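PDB 4DNH: uncharacterized protein from Sinorhizobium meliloti, which is of unknown function but folds as a TIM barrel and probably belongs to the dihydrodipicolinate synthase family. Local coordinates for residues S4-I9 with L13-L18; A40-A45 with I278-A283; T84-M89 with G344-A349; L330-G335 with M378-A383. One frame throughout, in Å; residues are numbered along the deposited sequence.

Contact 1: S4-I9 with L13-L18; sequences SIDLPI and LARYDL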
loop_
_atom_site.group_PDB
_atom_site.type_symbol
_atom_site.label_atom_id
_atom_site.label_comp_id
_atom_site.label_asym_id
_atom_site.label_seq_id
_atom_site.Cartn_x
_atom_site.Cartn_y
_atom_site.Cartn_z
ATOM N N SER A 4 7.618 30.075 6.615
ATOM C CA SER A 4 6.482 30.521 5.826
ATOM C C SER A 4 6.772 30.280 4.342
ATOM O O SER A 4 7.923 30.337 3.911
ATOM C CB SER A 4 6.210 32.002 6.110
ATOM O OG SER A 4 5.211 32.527 5.254
ATOM N N ILE A 5 5.728 29.995 3.569
ATOM C CA ILE A 5 5.865 29.750 2.126
ATOM C C ILE A 5 4.607 30.200 1.363
ATOM O O ILE A 5 3.479 30.029 1.848
ATOM C CB ILE A 5 6.224 28.262 1.829
ATOM C CG1 ILE A 5 6.395 28.019 0.322
ATOM C CG2 ILE A 5 5.195 27.303 2.428
ATOM C CD1 ILE A 5 7.214 26.793 -0.008
ATOM N N ASP A 6 4.798 30.793 0.185
ATOM C CA ASP A 6 3.662 31.149 -0.672
ATOM C C ASP A 6 3.253 29.980 -1.558
ATOM O O ASP A 6 4.070 29.429 -2.278
ATOM C CB ASP A 6 3.959 32.397 -1.500
ATOM C CG ASP A 6 3.744 33.682 -0.719
ATOM O OD1 ASP A 6 3.061 33.662 0.333
ATOM O OD2 ASP A 6 4.252 34.725 -1.165
ATOM N N LEU A 7 1.981 29.606 -1.482
ATOM C CA LEU A 7 1.467 28.403 -2.136
ATOM C C LEU A 7 0.228 28.702 -2.958
ATOM O O LEU A 7 -0.525 29.627 -2.631
ATOM C CB LEU A 7 1.136 27.325 -1.108
ATOM C CG LEU A 7 2.257 26.744 -0.253
ATOM C CD1 LEU A 7 1.638 25.766 0.723
ATOM C CD2 LEU A 7 3.350 26.040 -1.051
ATOM N N PRO A 8 0.011 27.926 -4.032
ATOM C CA PRO A 8 -1.157 28.166 -4.880
ATOM C C PRO A 8 -2.468 27.640 -4.304
ATOM O O PRO A 8 -2.542 26.491 -3.864
ATOM C CB PRO A 8 -0.815 27.457 -6.189
ATOM C CG PRO A 8 0.281 26.506 -5.878
ATOM C CD PRO A 8 0.929 26.912 -4.591
ATOM N N ILE A 9 -3.465 28.521 -4.275
ATOM C CA ILE A 9 -4.859 28.177 -4.012
ATOM C C ILE A 9 -5.666 29.015 -4.988
ATOM O O ILE A 9 -5.392 30.209 -5.153
ATOM C CB ILE A 9 -5.363 28.588 -2.603
ATOM C CG1 ILE A 9 -4.222 28.731 -1.591
ATOM C CG2 ILE A 9 -6.460 27.639 -2.121
ATOM C CD1 ILE A 9 -4.655 29.286 -0.245
ATOM N N LEU A 13 -1.981 32.934 -5.269
ATOM C CA LEU A 13 -0.845 32.513 -4.465
ATOM C C LEU A 13 -0.948 33.137 -3.080
ATOM O O LEU A 13 -1.047 34.358 -2.953
ATOM C CB LEU A 13 0.431 32.981 -5.154
ATOM C CG LEU A 13 1.725 32.191 -5.078
ATOM C CD1 LEU A 13 1.608 30.892 -5.863
ATOM C CD2 LEU A 13 2.830 33.078 -5.630
ATOM N N ALA A 14 -0.912 32.297 -2.046
ATOM C CA ALA A 14 -1.184 32.741 -0.678
ATOM C C ALA A 14 -0.187 32.238 0.369
ATOM O O ALA A 14 0.308 31.107 0.305
ATOM C CB ALA A 14 -2.603 32.362 -0.273
ATOM N N ARG A 15 0.071 33.098 1.349
ATOM C CA ARG A 15 0.963 32.795 2.453
ATOM C C ARG A 15 0.466 31.586 3.216
ATOM O O ARG A 15 -0.709 31.490 3.577
ATOM C CB ARG A 15 1.065 33.992 3.398
ATOM C CG ARG A 15 2.471 34.254 3.913
ATOM C CD ARG A 15 2.489 34.656 5.382
ATOM N NE ARG A 15 1.364 35.515 5.759
ATOM C CZ ARG A 15 0.933 35.693 7.006
ATOM N NH1 ARG A 15 1.527 35.076 8.019
ATOM N NH2 ARG A 15 -0.101 36.491 7.243
ATOM N N TYR A 16 1.373 30.642 3.423
ATOM C CA TYR A 16 1.124 29.556 4.334
ATOM C C TYR A 16 2.242 29.499 5.338
ATOM O O TYR A 16 3.404 29.367 4.967
ATOM C CB TYR A 16 1.010 28.228 3.608
ATOM C CG TYR A 16 0.660 27.105 4.551
ATOM C CD1 TYR A 16 -0.644 26.980 5.054
ATOM C CD2 TYR A 16 1.635 26.180 4.973
ATOM C CE1 TYR A 16 -0.972 25.963 5.933
ATOM C CE2 TYR A 16 1.313 25.155 5.861
ATOM C CZ TYR A 16 0.004 25.055 6.337
ATOM O OH TYR A 16 -0.361 24.048 7.201
ATOM N N ASP A 17 1.880 29.625 6.610
ATOM C CA ASP A 17 2.815 29.470 7.720
ATOM C C ASP A 17 2.721 28.043 8.219
ATOM O O ASP A 17 1.620 27.549 8.472
ATOM C CB ASP A 17 2.438 30.419 8.874
ATOM C CG ASP A 17 2.314 31.866 8.435
ATOM O OD1 ASP A 17 3.223 32.361 7.733
ATOM O OD2 ASP A 17 1.306 32.512 8.806
ATOM N N LEU A 18 3.861 27.378 8.375
ATOM C CA LEU A 18 3.840 26.000 8.888
ATOM C C LEU A 18 3.593 26.016 10.393
ATOM O O LEU A 18 4.260 26.758 11.117
ATOM C CB LEU A 18 5.137 25.250 8.597
ATOM C CG LEU A 18 5.961 25.369 7.315
ATOM C CD1 LEU A 18 6.776 24.086 7.168
ATOM C CD2 LEU A 18 5.143 25.634 6.059
#
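Ile5 and Tyr16 face each other as an antiparallel hydrogen-bonded pair. Ile5 N gives its proton to Tyr16 O at 2.8 Å, and Tyr16 N returns one to Ile5 O at 2.7 Å. Leu7 and Ala14 form the next such pair, with Leu7 N to Ala14 O at 2.9 Å and Ala14 N to Leu7 O at 2.8 Å. Together these bonds zip residues 4-9 and 13-18 into a beta hairpin. The side chains sort onto its two faces. Ile5, Leu7, Ala14 and Tyr16 share one face. There CD1 of Leu7 meets CB of Tyr16 at 3.8 Å, where the chain turns into the ring. The phenol CG stands anti to the backbone N (chi1 -176°), which leads the ring away from the strand 4-9. Further along, CG2 of Ile5 lies 4.0 Å from CD2 of Leu18. Ser4, Asp6, Arg15 and Asp17 occupy the other face. Ser4 OG comes within 3.2 Å of Asp17 OD1. Arg15 reaches the same carboxylate along its own strand, in a salt bridge from NH1 to Asp17 OD2 of 2.7 Å. Outside the hairpin, Tyr16 OH hydrogen-bonds Asp363, and Pro8 O accepts from Arg360. The face with Ile5 and Leu7 lies against two helices: Ile5 and Leu7 touch Met378 of helix 371-384, while Leu7 and Tyr16 reach Arg360 and Lys364 of helix 352-364.

Contact 2: A40-A45 with I278-A283; sequences AAHVVA and IFDAIA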
loop_
_atom_site.group_PDB
_atom_site.type_symbol
_atom_site.label_atom_id
_atom_site.label_comp_id
_atom_site.label_asym_id
_atom_site.label_seq_id
_atom_site.Cartn_x
_atom_site.Cartn_y
_atom_site.Cartn_z
ATOM N N ALA A 40 2.601 -0.873 2.697
ATOM C CA ALA A 40 2.846 -1.229 1.302
ATOM C C ALA A 40 3.806 -0.177 0.752
ATOM O O ALA A 40 3.443 0.995 0.646
ATOM C CB ALA A 40 1.549 -1.255 0.516
ATOM N N ALA A 41 5.027 -0.582 0.413
ATOM C CA ALA A 41 6.081 0.388 0.188
ATOM C C ALA A 41 6.273 0.730 -1.286
ATOM O O ALA A 41 6.160 -0.135 -2.164
ATOM C CB ALA A 41 7.387 -0.113 0.791
ATOM N N HIS A 42 6.599 1.993 -1.538
ATOM C CA HIS A 42 6.753 2.523 -2.892
ATOM C C HIS A 42 8.117 2.189 -3.444
ATOM O O HIS A 42 8.992 1.704 -2.714
ATOM C CB HIS A 42 6.548 4.037 -2.877
ATOM C CG HIS A 42 7.662 4.788 -2.199
ATOM N ND1 HIS A 42 7.749 4.898 -0.866
ATOM C CD2 HIS A 42 8.763 5.464 -2.722
ATOM C CE1 HIS A 42 8.841 5.617 -0.548
ATOM N NE2 HIS A 42 9.461 5.956 -1.685
ATOM N N VAL A 43 8.302 2.468 -4.736
ATOM C CA VAL A 43 9.567 2.256 -5.440
ATOM C C VAL A 43 10.234 3.570 -5.837
ATOM O O VAL A 43 9.576 4.462 -6.360
ATOM C CB VAL A 43 9.351 1.413 -6.717
ATOM C CG1 VAL A 43 10.636 1.346 -7.545
ATOM C CG2 VAL A 43 8.906 0.014 -6.341
ATOM N N VAL A 44 11.537 3.685 -5.602
ATOM C CA VAL A 44 12.311 4.818 -6.082
ATOM C C VAL A 44 12.855 4.558 -7.494
ATOM O O VAL A 44 13.654 3.618 -7.713
ATOM C CB VAL A 44 13.475 5.160 -5.140
ATOM C CG1 VAL A 44 14.191 6.449 -5.584
ATOM C CG2 VAL A 44 12.944 5.291 -3.722
ATOM N N ALA A 45 12.435 5.395 -8.451
ATOM C CA ALA A 45 12.986 5.307 -9.805
ATOM C C ALA A 45 14.415 5.850 -9.896
ATOM O O ALA A 45 14.843 6.670 -9.083
ATOM C CB ALA A 45 12.080 6.013 -10.809
ATOM N N ILE A 278 -0.871 4.112 2.981
ATOM C CA ILE A 278 -0.699 5.347 3.755
ATOM C C ILE A 278 0.381 5.198 4.846
ATOM O O ILE A 278 1.063 6.162 5.188
ATOM C CB ILE A 278 -2.043 5.925 4.307
ATOM C CG1 ILE A 278 -1.834 7.265 5.036
ATOM C CG2 ILE A 278 -2.739 4.949 5.247
ATOM C CD1 ILE A 278 -1.422 8.414 4.145
ATOM N N PHE A 279 0.551 3.989 5.373
ATOM C CA PHE A 279 1.558 3.750 6.402
ATOM C C PHE A 279 2.982 3.939 5.901
ATOM O O PHE A 279 3.896 4.191 6.678
ATOM C CB PHE A 279 1.359 2.385 7.038
ATOM C CG PHE A 279 0.361 2.398 8.159
ATOM C CD1 PHE A 279 -0.413 3.532 8.399
ATOM C CD2 PHE A 279 0.173 1.282 8.945
ATOM C CE1 PHE A 279 -1.327 3.560 9.419
ATOM C CE2 PHE A 279 -0.745 1.297 9.972
ATOM C CZ PHE A 279 -1.499 2.439 10.214
ATOM N N ASP A 280 3.152 3.822 4.592
ATOM C CA ASP A 280 4.382 4.183 3.941
ATOM C C ASP A 280 4.613 5.703 4.136
ATOM O O ASP A 280 5.607 6.110 4.760
ATOM C CB ASP A 280 4.292 3.773 2.460
ATOM C CG ASP A 280 5.366 4.417 1.587
ATOM O OD1 ASP A 280 5.801 5.563 1.866
ATOM O OD2 ASP A 280 5.757 3.770 0.594
ATOM N N ALA A 281 3.679 6.521 3.641
ATOM C CA ALA A 281 3.799 7.986 3.689
ATOM C C ALA A 281 3.839 8.619 5.092
ATOM O O ALA A 281 4.453 9.683 5.279
ATOM C CB ALA A 281 2.704 8.629 2.852
ATOM N N ILE A 282 3.194 7.987 6.072
ATOM C CA ILE A 282 3.208 8.513 7.445
ATOM C C ILE A 282 3.874 7.552 8.446
ATOM O O ILE A 282 3.582 7.581 9.660
ATOM C CB ILE A 282 1.783 8.888 7.932
ATOM C CG1 ILE A 282 0.921 7.631 8.086
ATOM C CG2 ILE A 282 1.135 9.909 6.997
ATOM C CD1 ILE A 282 -0.478 7.892 8.602
ATOM N N ALA A 283 4.775 6.716 7.927
ATOM C CA ALA A 283 5.478 5.702 8.717
ATOM C C ALA A 283 5.785 6.100 10.165
ATOM O O ALA A 283 5.368 5.381 11.085
ATOM C CB ALA A 283 6.738 5.214 7.997
#
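His42 and Asp280 meet through a single carboxylate oxygen. OD2 of Asp280 accepts two hydrogen bonds from the same residue. One comes from His42 ND1 at 2.7 Å, with a nearly straight N-H...O angle of 166°. It arrives on the syn lone pair, and OD2 sits in the plane of the imidazole, at its edge. The other comes from the backbone N of His42 at 2.9 Å and is more bent. The carboxylate and ring planes are 41° apart. The ring can curl back over its own backbone because CG lies between the backbone N and the carbonyl carbon (chi1 70°), which lets both donors converge on OD2. This double grip probably fixes the ring's rotation. The packing close by is also tight: CB of Asp280 rests 3.4 Å from Ala40 O, and Ala41 CA lies 3.4 Å from Asp280 OD2. The Ala41 methyl is the looser part, its CB 4.2 Å from Asp280 OD2. The whole contact is buried, with no solvent side. On the far side of the imidazole, NE2 has a weak hydrogen bond to Gln337. The pair joins the loop after barrel strand 37-40 to helix 278-281, which follows barrel strand 273-276. Phe67 of helix 61-73 meets the His42 ring, and helix 323-333 packs on both side chains.

Contact 3: T84-M89 with G344-A349; sequences TAQRGM and GGQQSA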
loop_
_atom_site.group_PDB
_atom_site.type_symbol
_atom_site.label_atom_id
_atom_site.label_comp_id
_atom_site.label_asym_id
_atom_site.label_seq_id
_atom_site.Cartn_x
_atom_site.Cartn_y
_atom_site.Cartn_z
ATOM N N THR A 84 1.074 -0.224 -4.147
ATOM C CA THR A 84 1.853 1.011 -3.891
ATOM C C THR A 84 3.193 1.025 -4.629
ATOM O O THR A 84 3.735 2.090 -4.919
ATOM C CB THR A 84 2.100 1.258 -2.384
ATOM O OG1 THR A 84 0.858 1.204 -1.686
ATOM C CG2 THR A 84 2.709 2.621 -2.145
ATOM N N ALA A 85 3.740 -0.148 -4.925
ATOM C CA ALA A 85 5.025 -0.197 -5.642
ATOM C C ALA A 85 4.745 -0.175 -7.130
ATOM O O ALA A 85 5.620 -0.444 -7.933
ATOM C CB ALA A 85 5.823 -1.425 -5.247
ATOM N N GLN A 86 3.488 0.134 -7.464
ATOM C CA GLN A 86 3.025 0.387 -8.835
ATOM C C GLN A 86 2.889 -0.869 -9.653
ATOM O O GLN A 86 2.893 -0.807 -10.887
ATOM C CB GLN A 86 3.868 1.453 -9.556
ATOM C CG GLN A 86 3.566 2.862 -9.067
ATOM C CD GLN A 86 4.627 3.879 -9.448
ATOM O OE1 GLN A 86 5.517 4.197 -8.652
ATOM N NE2 GLN A 86 4.539 4.398 -10.667
ATOM N N ARG A 87 2.771 -2.000 -8.947
ATOM C CA ARG A 87 2.516 -3.319 -9.523
ATOM C C ARG A 87 1.343 -3.261 -10.509
ATOM O O ARG A 87 0.296 -2.667 -10.211
ATOM C CB ARG A 87 2.197 -4.307 -8.394
ATOM C CG ARG A 87 2.170 -5.775 -8.812
ATOM C CD ARG A 87 3.582 -6.332 -8.942
ATOM N NE ARG A 87 3.571 -7.770 -9.145
ATOM C CZ ARG A 87 3.743 -8.678 -8.188
ATOM N NH1 ARG A 87 3.692 -9.964 -8.507
ATOM N NH2 ARG A 87 3.967 -8.318 -6.917
ATOM N N GLY A 88 1.516 -3.867 -11.682
ATOM C CA GLY A 88 0.457 -3.865 -12.716
ATOM C C GLY A 88 0.218 -2.535 -13.436
ATOM O O GLY A 88 -0.515 -2.494 -14.421
HETATM N N MSE A 89 0.847 -1.459 -12.953
HETATM C CA MSE A 89 0.635 -0.099 -13.453
HETATM C C MSE A 89 1.976 0.624 -13.506
HETATM O O MSE A 89 2.145 1.733 -12.963
HETATM C CB MSE A 89 -0.403 0.585 -12.550
HETATM C CG MSE A 89 -1.210 1.654 -13.306
HETATM SE SE MSE A 89 -2.280 2.783 -12.071
HETATM C CE MSE A 89 -1.483 4.568 -12.339
ATOM N N GLY A 344 6.826 4.797 -14.492
ATOM C CA GLY A 344 5.666 5.152 -15.289
ATOM C C GLY A 344 5.542 6.641 -15.541
ATOM O O GLY A 344 4.629 7.062 -16.244
ATOM N N GLY A 345 6.438 7.456 -14.976
ATOM C CA GLY A 345 6.397 8.901 -15.231
ATOM C C GLY A 345 5.246 9.574 -14.508
ATOM O O GLY A 345 4.757 10.632 -14.892
ATOM N N GLN A 346 4.835 8.973 -13.413
ATOM C CA GLN A 346 3.669 9.439 -12.695
ATOM C C GLN A 346 3.846 10.642 -11.758
ATOM O O GLN A 346 2.875 11.037 -11.088
ATOM C CB GLN A 346 3.024 8.254 -11.986
ATOM C CG GLN A 346 2.328 7.354 -12.985
ATOM C CD GLN A 346 1.868 6.060 -12.387
ATOM O OE1 GLN A 346 1.889 5.024 -13.050
ATOM N NE2 GLN A 346 1.443 6.100 -11.134
ATOM N N GLN A 347 5.047 11.238 -11.716
ATOM C CA GLN A 347 5.242 12.488 -10.967
ATOM C C GLN A 347 4.200 13.532 -11.378
ATOM O O GLN A 347 3.965 14.499 -10.654
ATOM C CB GLN A 347 6.550 13.185 -11.316
ATOM C CG GLN A 347 7.773 12.370 -11.454
ATOM C CD GLN A 347 7.981 11.855 -12.840
ATOM O OE1 GLN A 347 7.651 10.702 -13.102
ATOM N NE2 GLN A 347 8.556 12.677 -13.728
ATOM N N SER A 348 3.660 13.379 -12.581
ATOM C CA SER A 348 2.935 14.464 -13.233
ATOM C C SER A 348 1.436 14.266 -13.136
ATOM O O SER A 348 0.667 15.071 -13.661
ATOM C CB SER A 348 3.343 14.562 -14.708
ATOM O OG SER A 348 2.819 13.475 -15.456
ATOM N N ALA A 349 1.031 13.200 -12.454
ATOM C CA ALA A 349 -0.373 12.807 -12.415
ATOM C C ALA A 349 -1.206 13.577 -11.383
ATOM O O ALA A 349 -2.408 13.451 -11.374
ATOM C CB ALA A 349 -0.503 11.296 -12.223
#
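Gly344 comes nearest to residues 84-89 through its backbone N, 4.5 Å from Gln86 NE2. Two loops of the TIM barrel meet here. Residues 84-89 follow barrel strand 77-80 and hold a type II beta turn from Gln86 to Met89, closed by Met89 N to Gln86 O. Residues 344-349 lie between helix 323-333 and helix 352-364. Gly344 and Gly345 both have positive phi. Gln346 follows and carries the contact. Its CG is anti to the carbonyl carbon (chi1 -73°) and the chain runs out extended, which brings the amide to the turn. Gln86 comes from the opposite direction, and the two amide planes are 56° apart. Gln86 NE2 is itself held by Ile343 O, just before Gly344. Met89 is a poorly ordered selenomethionine; its side chain crosses that of Gln346 obliquely, with CE beside the amide. Replacing Gln346 with alanine would probably leave a gap beside Gln86 and deprive the Met89 end of one of its neighbours. Beyond it, Gln346 O is hydrogen-bonded to Thr325 OG1 of helix 323-333. The 3-10 segment carries the chain on through Gln347 and Ser348, away from the turn. At Ala349 the backbone N closes back on Gln346 O at 3.2 Å.

Contact 4: L330-G335 with M378-A383; sequences LAYLNG and MRRVLA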
loop_
_atom_site.group_PDB
_atom_site.type_symbol
_atom_site.label_atom_id
_atom_site.label_comp_id
_atom_site.label_asym_id
_atom_site.label_seq_id
_atom_site.Cartn_x
_atom_site.Cartn_y
_atom_site.Cartn_z
ATOM N N LEU A 330 5.561 12.835 -0.877
ATOM C CA LEU A 330 5.817 13.009 0.526
ATOM C C LEU A 330 7.197 12.431 0.911
ATOM O O LEU A 330 7.943 13.071 1.651
ATOM C CB LEU A 330 4.663 12.472 1.375
ATOM C CG LEU A 330 4.704 12.972 2.833
ATOM C CD1 LEU A 330 4.949 14.478 2.936
ATOM C CD2 LEU A 330 3.492 12.525 3.655
ATOM N N ALA A 331 7.555 11.258 0.383
ATOM C CA ALA A 331 8.921 10.756 0.547
ATOM C C ALA A 331 9.967 11.795 0.133
ATOM O O ALA A 331 10.964 11.969 0.831
ATOM C CB ALA A 331 9.130 9.458 -0.214
ATOM N N TYR A 332 9.733 12.470 -0.997
ATOM C CA TYR A 332 10.635 13.509 -1.528
ATOM C C TYR A 332 10.740 14.697 -0.595
ATOM O O TYR A 332 11.830 15.225 -0.375
ATOM C CB TYR A 332 10.167 13.983 -2.909
ATOM C CG TYR A 332 10.857 15.234 -3.432
ATOM C CD1 TYR A 332 12.194 15.201 -3.845
ATOM C CD2 TYR A 332 10.168 16.447 -3.530
ATOM C CE1 TYR A 332 12.830 16.335 -4.331
ATOM C CE2 TYR A 332 10.788 17.586 -4.013
ATOM C CZ TYR A 332 12.120 17.522 -4.419
ATOM O OH TYR A 332 12.748 18.655 -4.896
ATOM N N LEU A 333 9.609 15.125 -0.044
ATOM C CA LEU A 333 9.623 16.221 0.927
ATOM C C LEU A 333 10.399 15.839 2.177
ATOM O O LEU A 333 11.015 16.692 2.800
ATOM C CB LEU A 333 8.204 16.656 1.308
ATOM C CG LEU A 333 7.384 17.373 0.236
ATOM C CD1 LEU A 333 5.967 17.571 0.760
ATOM C CD2 LEU A 333 8.027 18.681 -0.215
ATOM N N ASN A 334 10.352 14.559 2.543
ATOM C CA ASN A 334 10.998 14.093 3.761
ATOM C C ASN A 334 12.437 13.668 3.517
ATOM O O ASN A 334 13.091 13.138 4.414
ATOM C CB ASN A 334 10.206 12.943 4.371
ATOM C CG ASN A 334 8.912 13.400 4.991
ATOM O OD1 ASN A 334 8.877 14.420 5.677
ATOM N ND2 ASN A 334 7.838 12.648 4.767
ATOM N N GLY A 335 12.926 13.890 2.297
ATOM C CA GLY A 335 14.331 13.631 1.967
ATOM C C GLY A 335 14.718 12.165 1.902
ATOM O O GLY A 335 15.865 11.830 2.098
HETATM N N MSE A 378 9.703 22.010 -1.547
HETATM C CA MSE A 378 8.491 22.621 -2.095
HETATM C C MSE A 378 8.814 23.861 -2.896
HETATM O O MSE A 378 8.209 24.091 -3.945
HETATM C CB MSE A 378 7.469 22.944 -1.005
HETATM C CG MSE A 378 6.136 23.403 -1.604
HETATM SE SE MSE A 378 4.979 21.923 -2.235
HETATM C CE MSE A 378 4.596 22.621 -4.031
ATOM N N ARG A 379 9.762 24.666 -2.422
ATOM C CA ARG A 379 10.165 25.876 -3.144
ATOM C C ARG A 379 10.763 25.536 -4.507
ATOM O O ARG A 379 10.482 26.223 -5.486
ATOM C CB ARG A 379 11.148 26.715 -2.329
ATOM C CG ARG A 379 10.556 27.941 -1.656
ATOM C CD ARG A 379 10.962 27.966 -0.183
ATOM N NE ARG A 379 11.247 29.300 0.336
ATOM C CZ ARG A 379 10.348 30.124 0.872
ATOM N NH1 ARG A 379 9.077 29.778 0.954
ATOM N NH2 ARG A 379 10.724 31.318 1.317
ATOM N N ARG A 380 11.574 24.478 -4.565
ATOM C CA ARG A 380 12.200 24.053 -5.820
ATOM C C ARG A 380 11.165 23.554 -6.813
ATOM O O ARG A 380 11.308 23.762 -8.023
ATOM C CB ARG A 380 13.282 22.981 -5.594
ATOM C CG ARG A 380 14.687 23.556 -5.482
ATOM C CD ARG A 380 15.787 22.538 -5.770
ATOM N NE ARG A 380 16.315 21.913 -4.554
ATOM C CZ ARG A 380 16.215 20.614 -4.254
ATOM N NH1 ARG A 380 15.609 19.755 -5.074
ATOM N NH2 ARG A 380 16.731 20.167 -3.115
ATOM N N VAL A 381 10.119 22.917 -6.293
ATOM C CA VAL A 381 9.005 22.429 -7.104
ATOM C C VAL A 381 8.172 23.589 -7.674
ATOM O O VAL A 381 7.861 23.605 -8.866
ATOM C CB VAL A 381 8.137 21.420 -6.314
ATOM C CG1 VAL A 381 6.866 21.077 -7.081
ATOM C CG2 VAL A 381 8.947 20.159 -6.016
ATOM N N LEU A 382 7.832 24.560 -6.834
ATOM C CA LEU A 382 7.192 25.792 -7.297
ATOM C C LEU A 382 8.019 26.531 -8.342
ATOM O O LEU A 382 7.466 27.024 -9.329
ATOM C CB LEU A 382 6.951 26.744 -6.133
ATOM C CG LEU A 382 5.646 26.846 -5.356
ATOM C CD1 LEU A 382 4.755 25.626 -5.504
ATOM C CD2 LEU A 382 5.996 27.095 -3.891
ATOM N N ALA A 383 9.332 26.625 -8.125
ATOM C CA ALA A 383 10.208 27.378 -9.036
ATOM C C ALA A 383 10.176 26.742 -10.422
ATOM O O ALA A 383 9.998 27.430 -11.427
ATOM C CB ALA A 383 11.629 27.448 -8.503
#
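The phenol ring of Tyr332 has Arg380 at its edge and Val381 oblique to it. This is helix-to-helix packing between the end of helix 323-333 and helix 371-384, which both follow the last TIM-barrel strand, 273-276. NH1 of Arg380 lies near the ring plane, 3.1 Å from Tyr332 OH, but the geometry does not make a hydrogen bond. The guanidinium is turned 77° from the ring. Its chain bends at chi3 (-95°), which swings the group over to the hydroxyl end. CE2 of Tyr332 meets CG2 of Val381 at 3.7 Å, and the ring and the valine run alongside one another, pointing opposite ways. Tyr332 CG stands anti to the backbone N (chi1 169°), which sends the ring towards the second helix. Putting an alanine at Tyr332 would probably open a gap beside Val381 and take away the ring edge next to the Arg380 guanidinium. A Schellman motif ends the first helix, with Gly335 at the C-prime position. Tyr332 O accepts a hydrogen bond from Arg377, a tie between the helices. Phe329, about one turn before Tyr332, touches both Met378 and Val381. Leu333 completes the contact: its CD2 comes 4.0 Å from the backbone N of Met378.

Contacts 2 and 3 are neighbours in the loops after barrel strands 37-40 and 77-80, their centres about 12 Å apart. They touch where Ala40 O meets Thr84 CG2 at 3.3 Å. The Ala40 side chain is about 5 Å from a bound glycerol, which is probably a crystallisation additive but may mark a pocket. Helix 323-333 links the rest. Its Ala331 CB lies 3.8 Å from His42 NE2, which joins contact 4 to contact 2. Helix 371-384 carries contact 4 to contact 1: Leu7 CD2 lies 3.9 Å from Met378 CG. Contacts 1 and 3 do not touch, with centres about 28 Å apart. The series runs from loops after barrel strands to the N-terminal hairpin.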